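Local coordinates for protein multicopper oxidase (Uncultured bacterium, PDB 4E9X) that probably couples the one-electron oxidation of organic substrates to the reduction of molecular oxygen to water, using bound copper ions, at residues A[138-142]-A[296-301]; A[183-187]-A[241-246]; A[169-175]-A[266-270]; A[208-212]-A[223-229]. All coordinates share one frame; numbering follows the deposited sequence.

Contact 1: A[138-142]-A[296-301]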
loop_
_atom_site.group_PDB
_atom_site.type_symbol
_atom_site.label_atom_id
_atom_site.label_comp_id
_atom_site.label_asym_id
_atom_site.label_seq_id
_atom_site.Cartn_x
_atom_site.Cartn_y
_atom_site.Cartn_z
ATOM N N LYS A 138 3.402 26.720 -9.907
ATOM C CA LYS A 138 4.125 26.442 -8.663
ATOM C C LYS A 138 4.442 24.950 -8.624
ATOM O O LYS A 138 3.532 24.160 -8.890
ATOM C CB LYS A 138 3.253 26.800 -7.470
ATOM C CG LYS A 138 4.028 26.764 -6.137
ATOM C CD LYS A 138 3.055 26.912 -4.977
ATOM C CE LYS A 138 2.236 28.215 -5.027
ATOM N NZ LYS A 138 3.179 29.369 -5.105
ATOM N N ASP A 139 5.680 24.616 -8.331
ATOM C CA ASP A 139 6.181 23.234 -8.283
ATOM C C ASP A 139 6.583 22.960 -6.869
ATOM O O ASP A 139 7.231 23.824 -6.254
ATOM C CB ASP A 139 7.316 23.131 -9.326
ATOM C CG ASP A 139 7.727 21.736 -9.707
ATOM O OD1 ASP A 139 7.248 20.736 -9.152
ATOM O OD2 ASP A 139 8.586 21.659 -10.627
ATOM N N VAL A 140 6.170 21.825 -6.326
ATOM C CA VAL A 140 6.224 21.508 -4.905
ATOM C C VAL A 140 6.781 20.105 -4.712
ATOM O O VAL A 140 6.259 19.159 -5.271
ATOM C CB VAL A 140 4.776 21.561 -4.351
ATOM C CG1 VAL A 140 4.642 21.123 -2.894
ATOM C CG2 VAL A 140 4.203 22.991 -4.538
ATOM N N ILE A 141 7.805 20.002 -3.875
ATOM C CA ILE A 141 8.401 18.695 -3.519
ATOM C C ILE A 141 7.992 18.334 -2.128
ATOM O O ILE A 141 8.206 19.125 -1.197
ATOM C CB ILE A 141 9.932 18.782 -3.671
ATOM C CG1 ILE A 141 10.311 18.702 -5.178
ATOM C CG2 ILE A 141 10.674 17.706 -2.859
ATOM C CD1 ILE A 141 11.749 19.056 -5.495
ATOM N N MET A 142 7.452 17.132 -1.951
ATOM C CA MET A 142 7.062 16.581 -0.645
ATOM C C MET A 142 7.690 15.209 -0.437
ATOM O O MET A 142 7.245 14.206 -1.027
ATOM C CB MET A 142 5.533 16.437 -0.513
ATOM C CG MET A 142 4.855 17.831 -0.501
ATOM S SD MET A 142 3.154 17.634 0.022
ATOM C CE MET A 142 2.445 19.250 -0.280
ATOM N N PHE A 296 9.054 23.648 0.354
ATOM C CA PHE A 296 8.807 22.588 -0.623
ATOM C C PHE A 296 9.647 22.775 -1.871
ATOM O O PHE A 296 9.330 22.237 -2.934
ATOM C CB PHE A 296 7.306 22.548 -1.021
ATOM C CG PHE A 296 6.357 22.396 0.147
ATOM C CD1 PHE A 296 6.182 21.143 0.740
ATOM C CD2 PHE A 296 5.647 23.482 0.670
ATOM C CE1 PHE A 296 5.293 20.966 1.791
ATOM C CE2 PHE A 296 4.738 23.294 1.732
ATOM C CZ PHE A 296 4.576 22.046 2.309
ATOM N N TYR A 297 10.774 23.520 -1.723
ATOM C CA TYR A 297 11.709 23.766 -2.837
ATOM C C TYR A 297 11.081 24.577 -3.954
ATOM O O TYR A 297 11.626 24.698 -5.052
ATOM C CB TYR A 297 12.368 22.489 -3.361
ATOM C CG TYR A 297 13.656 22.091 -2.701
ATOM C CD1 TYR A 297 14.689 22.985 -2.475
ATOM C CD2 TYR A 297 13.863 20.753 -2.352
ATOM C CE1 TYR A 297 15.902 22.591 -1.865
ATOM C CE2 TYR A 297 15.047 20.339 -1.748
ATOM C CZ TYR A 297 16.059 21.253 -1.516
ATOM O OH TYR A 297 17.249 20.896 -0.916
ATOM N N SER A 298 9.922 25.247 -3.723
ATOM C CA SER A 298 9.236 25.890 -4.866
ATOM C C SER A 298 9.977 27.095 -5.387
ATOM O O SER A 298 9.866 27.398 -6.539
ATOM C CB SER A 298 7.836 26.345 -4.424
ATOM O OG SER A 298 7.033 25.238 -4.056
ATOM N N GLU A 299 10.736 27.774 -4.515
ATOM C CA GLU A 299 11.524 28.914 -5.047
ATOM C C GLU A 299 12.753 28.379 -5.771
ATOM O O GLU A 299 13.060 28.799 -6.898
ATOM C CB GLU A 299 11.900 29.879 -3.918
ATOM C CG GLU A 299 10.636 30.535 -3.333
ATOM C CD GLU A 299 9.797 31.257 -4.389
ATOM O OE1 GLU A 299 10.246 31.931 -5.357
ATOM O OE2 GLU A 299 8.558 31.161 -4.315
ATOM N N SER A 300 13.462 27.414 -5.186
ATOM C CA SER A 300 14.635 26.855 -5.887
ATOM C C SER A 300 14.254 26.280 -7.247
ATOM O O SER A 300 15.093 26.401 -8.155
ATOM C CB SER A 300 15.259 25.713 -5.068
ATOM O OG SER A 300 15.673 26.174 -3.792
ATOM N N LEU A 301 13.073 25.665 -7.350
ATOM C CA LEU A 301 12.668 25.060 -8.614
ATOM C C LEU A 301 12.505 26.092 -9.712
ATOM O O LEU A 301 12.516 25.671 -10.882
ATOM C CB LEU A 301 11.367 24.265 -8.417
ATOM C CG LEU A 301 11.634 22.922 -7.757
ATOM C CD1 LEU A 301 10.373 22.326 -7.160
ATOM C CD2 LEU A 301 12.177 21.895 -8.779
HETATM O O HOH W 1 7.677 26.763 -8.254
#
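Two backbone groups of strand 138-147, Asp139 O and Ile141 N, find polar partners in the loop 296-301. The Ser298 hydroxyl donates from OG to Asp139 O at 2.6 Å, tilted from the carbonyl plane. With chi1 at -63° OG stands beside its own backbone N and faces the strand, and so short a side chain suits a loop this close. Ile141 N gives its hydrogen to Phe296 O over 2.9 Å, nearly straight (164°), on a lone pair in the carbonyl plane. A water completes the polar set, accepting from Asp139 N and donating to Ser298 O.

The loop thus takes an edge position beside a strand of the second cupredoxin-like domain. The other edge of that strand is bonded to strand 187-195, while strand 167-170 pairs with it farther along.

The apolar contacts divide with the alternation of the strand. Val140 and Phe296 run side by side, CG1 of the valine 3.6 Å from CB of the phenylalanine. Met142, extended beyond CG, reaches the same ring obliquely, a Met-aromatic contact with SD 5.3 Å from the Phe296 centroid. Ile141 O lies in the plane of that ring, at its edge. On the Ile141 side, CD1 of Ile141 meets CD1 of Leu301 at 3.9 Å and also touches Tyr297 CB.

Leu301 CD1 further rests 3.7 Å from Asp139 CG, the two side chains crossing at about a right angle. The apolar neighbour is probably tolerated because Asp139 OD1 forms a salt bridge with NE of Arg192.

Contact 2: A[183-187]-A[241-246]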
loop_
_atom_site.group_PDB
_atom_site.type_symbol
_atom_site.label_atom_id
_atom_site.label_comp_id
_atom_site.label_asym_id
_atom_site.label_seq_id
_atom_site.Cartn_x
_atom_site.Cartn_y
_atom_site.Cartn_z
ATOM N N VAL A 183 -0.822 29.593 -1.836
ATOM C CA VAL A 183 -1.261 29.732 -3.240
ATOM C C VAL A 183 -2.140 30.943 -3.349
ATOM O O VAL A 183 -2.573 31.521 -2.358
ATOM C CB VAL A 183 -2.033 28.488 -3.728
ATOM C CG1 VAL A 183 -1.106 27.248 -3.573
ATOM C CG2 VAL A 183 -3.347 28.320 -2.972
ATOM N N LYS A 184 -2.454 31.316 -4.588
ATOM C CA LYS A 184 -3.533 32.273 -4.835
ATOM C C LYS A 184 -4.439 31.671 -5.908
ATOM O O LYS A 184 -4.059 30.797 -6.684
ATOM C CB LYS A 184 -3.042 33.665 -5.232
ATOM C CG LYS A 184 -2.413 33.672 -6.614
ATOM C CD LYS A 184 -2.014 35.120 -6.931
ATOM C CE LYS A 184 -1.597 35.265 -8.372
ATOM N NZ LYS A 184 -1.376 36.728 -8.699
ATOM N N LYS A 185 -5.684 32.150 -5.938
ATOM C CA LYS A 185 -6.664 31.612 -6.878
ATOM C C LYS A 185 -6.156 31.680 -8.294
ATOM O O LYS A 185 -5.628 32.737 -8.684
ATOM C CB LYS A 185 -8.012 32.374 -6.738
ATOM C CG LYS A 185 -9.112 31.618 -7.508
ATOM C CD LYS A 185 -10.415 32.417 -7.498
ATOM C CE LYS A 185 -11.532 31.588 -8.154
ATOM N NZ LYS A 185 -12.783 32.399 -8.278
ATOM N N GLY A 186 -6.268 30.594 -9.043
ATOM C CA GLY A 186 -5.829 30.519 -10.455
ATOM C C GLY A 186 -4.469 29.844 -10.555
ATOM O O GLY A 186 -4.038 29.508 -11.637
ATOM N N ASP A 187 -3.758 29.656 -9.413
ATOM C CA ASP A 187 -2.517 28.878 -9.475
ATOM C C ASP A 187 -2.804 27.480 -9.996
ATOM O O ASP A 187 -3.885 26.930 -9.844
ATOM C CB ASP A 187 -1.869 28.789 -8.087
ATOM C CG ASP A 187 -0.859 29.881 -7.799
ATOM O OD1 ASP A 187 -0.167 30.378 -8.731
ATOM O OD2 ASP A 187 -0.708 30.247 -6.599
ATOM N N ILE A 241 -2.873 20.129 -8.906
ATOM C CA ILE A 241 -4.045 20.716 -8.258
ATOM C C ILE A 241 -4.330 22.047 -8.937
ATOM O O ILE A 241 -3.438 22.892 -9.043
ATOM C CB ILE A 241 -3.847 20.916 -6.745
ATOM C CG1 ILE A 241 -3.836 19.544 -6.046
ATOM C CG2 ILE A 241 -4.932 21.847 -6.192
ATOM C CD1 ILE A 241 -3.573 19.599 -4.554
ATOM N N GLU A 242 -5.568 22.239 -9.388
ATOM C CA GLU A 242 -6.059 23.550 -9.822
ATOM C C GLU A 242 -6.457 24.327 -8.591
ATOM O O GLU A 242 -7.413 23.907 -7.912
ATOM C CB GLU A 242 -7.261 23.416 -10.799
ATOM C CG GLU A 242 -7.005 22.505 -12.001
ATOM C CD GLU A 242 -6.221 23.177 -13.118
ATOM O OE1 GLU A 242 -6.136 24.427 -13.174
ATOM O OE2 GLU A 242 -5.710 22.425 -13.965
ATOM N N ALA A 243 -5.763 25.423 -8.291
ATOM C CA ALA A 243 -6.127 26.197 -7.081
ATOM C C ALA A 243 -7.240 27.164 -7.351
ATOM O O ALA A 243 -7.052 28.357 -7.506
ATOM C CB ALA A 243 -4.872 26.940 -6.576
ATOM N N ASP A 244 -8.438 26.617 -7.418
ATOM C CA ASP A 244 -9.556 27.459 -7.846
ATOM C C ASP A 244 -10.615 27.492 -6.752
ATOM O O ASP A 244 -11.782 27.836 -6.992
ATOM C CB ASP A 244 -10.109 26.943 -9.146
ATOM C CG ASP A 244 -10.619 25.510 -9.084
ATOM O OD1 ASP A 244 -10.683 24.867 -8.009
ATOM O OD2 ASP A 244 -10.985 25.051 -10.208
ATOM N N ASN A 245 -10.240 27.201 -5.511
ATOM C CA ASN A 245 -11.219 27.093 -4.425
ATOM C C ASN A 245 -10.682 27.719 -3.162
ATOM O O ASN A 245 -10.170 27.047 -2.262
ATOM C CB ASN A 245 -11.483 25.612 -4.167
ATOM C CG ASN A 245 -12.534 25.446 -3.071
ATOM O OD1 ASN A 245 -13.280 26.397 -2.709
ATOM N ND2 ASN A 245 -12.620 24.220 -2.535
ATOM N N PRO A 246 -10.732 29.050 -3.075
ATOM C CA PRO A 246 -10.046 29.702 -1.928
ATOM C C PRO A 246 -10.597 29.269 -0.574
ATOM O O PRO A 246 -11.805 29.270 -0.314
ATOM C CB PRO A 246 -10.374 31.211 -2.168
ATOM C CG PRO A 246 -10.425 31.275 -3.686
ATOM C CD PRO A 246 -11.209 30.027 -4.076
HETATM O O HOH W 2 -6.191 26.705 -11.540
#
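Ala243 is gripped through both of its backbone polar groups. Gly186 N donates to Ala243 O at 2.8 Å, and Ala243 N donates to Asp187 O at 2.9 Å; in each bond the donor is tilted from the carbonyl plane. The CA-H of Lys185 also points at Ala243 O, with CA 3.3 Å away. A small side chain suits this place, where Ala243 CB lies 3.8 Å from Asp187 CB and also meets Val183 CG2. Beside this core the Lys185 chain runs fully extended, its CG pointing opposite to the backbone N (chi1 -168°), which carries CD to 4.0 Å from Pro246 CG and leaves the amine beyond the apolar contact.

Gly186 N and Asp187 O are presented by a type II beta turn from Lys184 to Asp187, with Gly186 in the position whose backbone angles call for glycine. The turn carries the chain from strand 181-183 of one sheet to strand 187-195 of the other, the sort of connection expected in a cupredoxin-like beta sandwich, while Ala243 lies at the centre of an inverse gamma turn as strand 236-243 gives way to loop.

In the next shell Asp187 steadies its own turn: OD2 accepts from Lys184 N at 2.9 Å, met from above the carboxylate plane, and OD1 is bonded to Thr137. A water donates both to Asp187 O and to Glu242 OE1, whose carboxylate forms a salt bridge with Arg135. Farther out, Tyr275 packs on Val183, Ala243 and Pro246, and Asn245 ND2 bonds to the backbone O of His65 in the second subunit.

Contact 3: A[169-175]-A[266-270]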
loop_
_atom_site.group_PDB
_atom_site.type_symbol
_atom_site.label_atom_id
_atom_site.label_comp_id
_atom_site.label_asym_id
_atom_site.label_seq_id
_atom_site.Cartn_x
_atom_site.Cartn_y
_atom_site.Cartn_z
ATOM N N SER A 169 7.076 12.784 8.995
ATOM C CA SER A 169 7.350 14.113 8.493
ATOM C C SER A 169 7.128 14.224 6.997
ATOM O O SER A 169 7.099 13.245 6.240
ATOM C CB SER A 169 8.814 14.506 8.803
ATOM O OG SER A 169 9.714 13.517 8.229
ATOM N N VAL A 170 7.016 15.486 6.566
ATOM C CA VAL A 170 7.258 15.865 5.190
ATOM C C VAL A 170 8.465 16.793 5.202
ATOM O O VAL A 170 8.532 17.730 6.015
ATOM C CB VAL A 170 6.006 16.509 4.533
ATOM C CG1 VAL A 170 5.441 17.671 5.339
ATOM C CG2 VAL A 170 6.347 16.972 3.083
ATOM N N ASN A 171 9.425 16.552 4.330
ATOM C CA ASN A 171 10.674 17.338 4.228
ATOM C C ASN A 171 11.312 17.492 5.594
ATOM O O ASN A 171 11.778 18.581 5.954
ATOM C CB ASN A 171 10.426 18.679 3.542
ATOM C CG ASN A 171 9.996 18.446 2.096
ATOM O OD1 ASN A 171 10.070 17.325 1.616
ATOM N ND2 ASN A 171 9.498 19.485 1.411
ATOM N N ALA A 172 11.320 16.384 6.343
ATOM C CA ALA A 172 12.016 16.257 7.641
ATOM C C ALA A 172 11.457 17.148 8.749
ATOM O O ALA A 172 12.141 17.325 9.762
ATOM C CB ALA A 172 13.526 16.444 7.499
ATOM N N LYS A 173 10.220 17.632 8.637
ATOM C CA LYS A 173 9.577 18.282 9.781
ATOM C C LYS A 173 8.206 17.656 10.008
ATOM O O LYS A 173 7.499 17.233 9.102
ATOM C CB LYS A 173 9.504 19.809 9.578
ATOM C CG LYS A 173 10.833 20.397 9.075
ATOM C CD LYS A 173 11.098 21.859 9.372
ATOM C CE LYS A 173 12.256 22.402 8.526
ATOM N NZ LYS A 173 13.568 21.947 9.081
ATOM N N SER A 174 7.862 17.636 11.295
ATOM C CA SER A 174 6.569 17.190 11.806
ATOM C C SER A 174 5.730 18.407 12.225
ATOM O O SER A 174 6.253 19.295 12.928
ATOM C CB SER A 174 6.863 16.268 12.994
ATOM O OG SER A 174 5.672 15.892 13.714
ATOM N N PHE A 175 4.471 18.463 11.804
ATOM C CA PHE A 175 3.576 19.525 12.195
ATOM C C PHE A 175 3.621 19.716 13.707
ATOM O O PHE A 175 3.546 18.716 14.436
ATOM C CB PHE A 175 2.153 19.127 11.749
ATOM C CG PHE A 175 1.143 20.234 12.082
ATOM C CD1 PHE A 175 0.888 21.247 11.166
ATOM C CD2 PHE A 175 0.478 20.248 13.291
ATOM C CE1 PHE A 175 -0.002 22.280 11.485
ATOM C CE2 PHE A 175 -0.389 21.276 13.604
ATOM C CZ PHE A 175 -0.637 22.306 12.716
ATOM N N PRO A 266 -1.819 16.904 17.550
ATOM C CA PRO A 266 -1.460 16.607 16.180
ATOM C C PRO A 266 0.053 16.664 15.998
ATOM O O PRO A 266 0.772 17.235 16.799
ATOM C CB PRO A 266 -2.091 17.735 15.381
ATOM C CG PRO A 266 -2.115 18.885 16.307
ATOM C CD PRO A 266 -2.125 18.350 17.737
ATOM N N GLY A 267 0.421 16.005 14.893
ATOM C CA GLY A 267 1.828 15.983 14.525
ATOM C C GLY A 267 1.866 15.317 13.166
ATOM O O GLY A 267 0.838 14.901 12.628
ATOM N N GLY A 268 3.082 15.230 12.600
ATOM C CA GLY A 268 3.215 14.402 11.430
ATOM C C GLY A 268 3.210 15.157 10.137
ATOM O O GLY A 268 3.472 16.384 10.098
ATOM N N PRO A 269 2.989 14.491 9.006
ATOM C CA PRO A 269 3.085 15.141 7.680
ATOM C C PRO A 269 1.793 15.855 7.375
ATOM O O PRO A 269 0.881 15.311 6.725
ATOM C CB PRO A 269 3.376 13.956 6.713
ATOM C CG PRO A 269 3.548 12.762 7.598
ATOM C CD PRO A 269 2.740 13.023 8.855
ATOM N N ILE A 270 1.726 17.082 7.891
ATOM C CA ILE A 270 0.560 17.939 7.708
ATOM C C ILE A 270 1.014 19.308 7.185
ATOM O O ILE A 270 1.921 19.886 7.802
ATOM C CB ILE A 270 -0.188 18.158 9.037
ATOM C CG1 ILE A 270 -0.617 16.865 9.706
ATOM C CG2 ILE A 270 -1.357 19.138 8.819
ATOM C CD1 ILE A 270 -1.181 17.031 11.110
#
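Phe175 and Ile270 turn their side chains across each other, CB to CB at 3.7 Å. The phenylalanine's chi1 of -178° swings the ring away from its own backbone N, so that Ile270 CG2 meets CD1 while Ile270 O lies at the ring edge, near its plane. Farther round the ring CE2 reaches CG of Pro266, which follows a cis peptide bond, at 4.0 Å and obliquely. An alanine in place of Phe175 would probably leave Pro266 CG and the Ile270 branches without the surface they pack on, opening a gap between them.

The backbone at the base of the ring is fixed: Phe175 N donates to Gly268 O at 2.9 Å, almost perfectly straight (178°) and on a lone pair. Next to it Ser174 OG accepts from Gly268 N, also at 2.9 Å, and Gly267 CA comes within 3.2 Å of Phe175 O. The backbone angles of Gly268 call for glycine, since a side chain would be jammed against the preceding carbonyl O. Pro269 lays its ring along the backbone of Ser169, CB 3.8 Å from the carbonyl C.

Ser169 and Val170 end strand 167-170, bonded to strand 138-147 at Ser145, and a type I' turn leads on to Ser174. Ile270 opens strand 270-275 of another sheet and packs on Ile250 and on the copper ligand His252 of strand 248-253.

Contact 4: A[208-212]-A[223-229]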
loop_
_atom_site.group_PDB
_atom_site.type_symbol
_atom_site.label_atom_id
_atom_site.label_comp_id
_atom_site.label_asym_id
_atom_site.label_seq_id
_atom_site.Cartn_x
_atom_site.Cartn_y
_atom_site.Cartn_z
ATOM N N HIS A 208 -9.892 19.893 -2.697
ATOM C CA HIS A 208 -9.410 19.753 -4.075
ATOM C C HIS A 208 -9.230 18.284 -4.390
ATOM O O HIS A 208 -8.873 17.476 -3.561
ATOM C CB HIS A 208 -7.988 20.362 -4.220
ATOM C CG HIS A 208 -7.877 21.809 -3.788
ATOM N ND1 HIS A 208 -7.838 22.154 -2.447
ATOM C CD2 HIS A 208 -7.845 22.981 -4.502
ATOM C CE1 HIS A 208 -7.797 23.483 -2.373
ATOM N NE2 HIS A 208 -7.781 23.991 -3.592
ATOM N N ASP A 209 -9.458 17.941 -5.667
ATOM C CA ASP A 209 -8.927 16.689 -6.200
ATOM C C ASP A 209 -7.553 16.939 -6.821
ATOM O O ASP A 209 -7.227 18.035 -7.244
ATOM C CB ASP A 209 -9.911 16.152 -7.252
ATOM C CG ASP A 209 -11.175 15.674 -6.576
ATOM O OD1 ASP A 209 -11.058 14.897 -5.586
ATOM O OD2 ASP A 209 -12.256 16.061 -7.017
ATOM N N MET A 210 -6.774 15.864 -6.846
ATOM C CA MET A 210 -5.487 15.850 -7.486
ATOM C C MET A 210 -5.595 15.050 -8.790
ATOM O O MET A 210 -6.165 13.952 -8.838
ATOM C CB MET A 210 -4.464 15.119 -6.610
ATOM C CG MET A 210 -4.128 15.948 -5.354
ATOM S SD MET A 210 -3.130 15.018 -4.159
ATOM C CE MET A 210 -4.366 13.999 -3.350
ATOM N N LEU A 211 -5.041 15.557 -9.870
ATOM C CA LEU A 211 -4.918 14.796 -11.104
ATOM C C LEU A 211 -3.548 14.122 -11.086
ATOM O O LEU A 211 -2.533 14.826 -11.151
ATOM C CB LEU A 211 -5.035 15.707 -12.328
ATOM C CG LEU A 211 -4.921 14.943 -13.659
ATOM C CD1 LEU A 211 -6.073 13.941 -13.835
ATOM C CD2 LEU A 211 -4.881 15.918 -14.833
ATOM N N VAL A 212 -3.533 12.804 -10.955
ATOM C CA VAL A 212 -2.272 12.032 -10.938
ATOM C C VAL A 212 -1.792 11.900 -12.384
ATOM O O VAL A 212 -2.443 11.256 -13.218
ATOM C CB VAL A 212 -2.497 10.665 -10.288
ATOM C CG1 VAL A 212 -1.145 9.944 -10.264
ATOM C CG2 VAL A 212 -3.113 10.774 -8.885
ATOM N N PRO A 223 -4.062 9.378 -17.045
ATOM C CA PRO A 223 -4.070 10.082 -15.759
ATOM C C PRO A 223 -5.417 9.904 -15.092
ATOM O O PRO A 223 -6.448 9.657 -15.738
ATOM C CB PRO A 223 -3.809 11.532 -16.143
ATOM C CG PRO A 223 -4.151 11.646 -17.586
ATOM C CD PRO A 223 -3.849 10.296 -18.199
ATOM N N TYR A 224 -5.459 10.033 -13.766
ATOM C CA TYR A 224 -6.701 9.843 -13.054
ATOM C C TYR A 224 -6.747 10.761 -11.865
ATOM O O TYR A 224 -5.728 11.119 -11.263
ATOM C CB TYR A 224 -6.846 8.356 -12.599
ATOM C CG TYR A 224 -5.731 7.915 -11.650
ATOM C CD1 TYR A 224 -5.893 7.969 -10.271
ATOM C CD2 TYR A 224 -4.519 7.456 -12.179
ATOM C CE1 TYR A 224 -4.868 7.566 -9.415
ATOM C CE2 TYR A 224 -3.480 7.043 -11.355
ATOM C CZ TYR A 224 -3.684 7.118 -9.976
ATOM O OH TYR A 224 -2.642 6.708 -9.168
ATOM N N TYR A 225 -7.973 11.128 -11.478
ATOM C CA TYR A 225 -8.176 11.940 -10.286
ATOM C C TYR A 225 -8.192 11.117 -9.016
ATOM O O TYR A 225 -8.635 9.955 -8.987
ATOM C CB TYR A 225 -9.512 12.675 -10.413
ATOM C CG TYR A 225 -9.495 13.817 -11.411
ATOM C CD1 TYR A 225 -8.839 15.021 -11.087
ATOM C CD2 TYR A 225 -10.140 13.647 -12.625
ATOM C CE1 TYR A 225 -8.823 16.075 -11.985
ATOM C CE2 TYR A 225 -10.126 14.712 -13.524
ATOM C CZ TYR A 225 -9.476 15.904 -13.217
ATOM O OH TYR A 225 -9.505 16.919 -14.182
ATOM N N ALA A 226 -7.739 11.721 -7.941
ATOM C CA ALA A 226 -7.714 11.143 -6.611
ATOM C C ALA A 226 -7.839 12.248 -5.586
ATOM O O ALA A 226 -7.339 13.353 -5.858
ATOM C CB ALA A 226 -6.398 10.402 -6.384
ATOM N N ASP A 227 -8.444 11.947 -4.451
ATOM C CA ASP A 227 -8.279 12.868 -3.315
ATOM C C ASP A 227 -7.295 12.308 -2.292
ATOM O O ASP A 227 -6.861 13.075 -1.414
ATOM C CB ASP A 227 -9.655 13.216 -2.717
ATOM C CG ASP A 227 -10.394 12.083 -2.045
ATOM O OD1 ASP A 227 -9.820 11.286 -1.267
ATOM O OD2 ASP A 227 -11.611 11.994 -2.266
ATOM N N THR A 228 -6.872 11.042 -2.430
ATOM C CA THR A 228 -5.908 10.426 -1.503
ATOM C C THR A 228 -4.962 9.573 -2.343
ATOM O O THR A 228 -5.383 8.674 -3.068
ATOM C CB THR A 228 -6.647 9.549 -0.475
ATOM O OG1 THR A 228 -7.582 10.359 0.266
ATOM C CG2 THR A 228 -5.684 8.913 0.558
ATOM N N VAL A 229 -3.652 9.876 -2.270
ATOM C CA VAL A 229 -2.682 9.163 -3.079
ATOM C C VAL A 229 -1.743 8.405 -2.157
ATOM O O VAL A 229 -1.046 9.014 -1.313
ATOM C CB VAL A 229 -1.854 10.178 -3.909
ATOM C CG1 VAL A 229 -0.712 9.480 -4.629
ATOM C CG2 VAL A 229 -2.744 10.917 -4.934
#
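Met210 O is approached by two groups of the facing strand: Ala226 N donates to it at 2.9 Å, in the carbonyl plane, and Tyr225 CA, 3.2 Å from the same oxygen, directs its C-H at it. The return bond, Met210 N to Ala226 O, is 2.8 Å long and runs nearly along the C=O axis. Val212 N donates to Tyr224 O, also at 2.8 Å, whereas the reverse bond from Tyr224 N is weak.

On the face carrying Met210, Val212, Tyr224 and Ala226, the branched valine lies over the tyrosine ring, Val212 CB 3.9 Å from the Tyr224 centroid, with CG2 over the CE1 side of the ring and CG1 reaching out toward the hydroxyl. The ring is brought there by chi1 of 61°, which puts CG between the backbone N and the carbonyl carbon. A serine in place of Tyr224 would probably leave Val212 without the ring face its CB and CG2 pack on, opening a gap there. Met210, bent at chi3, curls its CE to 3.8 Å from Val229 CG2. Across the sheet Leu211 CD1 sits over the centre of the Tyr225 ring, 3.9 Å from its centroid.

Asp209 OD1 and Asp227 OD2 stand only 4.4 Å apart, but the second subunit supplies positive or polar mates: Arg97 and His65 for Asp209, Arg236 and His62 for Asp227.

The pairing is that of an antiparallel beta hairpin, strands 210-215 and 218-226, at the border of a cupredoxin-like sheet. Asp227 O also accepts from ND1 of His204, which lines the oxygen pocket, consistent with the copper site between subunits known from two-domain multicopper oxidases.

How the contacts relate
Contacts 1 and 3 are buried, contacts 2 and 4 partly buried and farther from the centre of the chain, and both of the latter touch the second subunit. All four reach one sheet of the second domain. Contacts 1 and 3 meet where Asn171 ND2 probably bonds to Ile141 O and Val170 packs on Met142; contacts 2 and 4 meet where Ile241 lies against His208 and Met210. Their chemistry follows their place: contact 1 joins a loop to a strand and contact 3 mainly joins two loops, each by a few bonds and packing about an aromatic ring, contact 2 is a turn held by backbone bonds, and contact 4 is regular strand pairing edged with carboxylates that face another subunit.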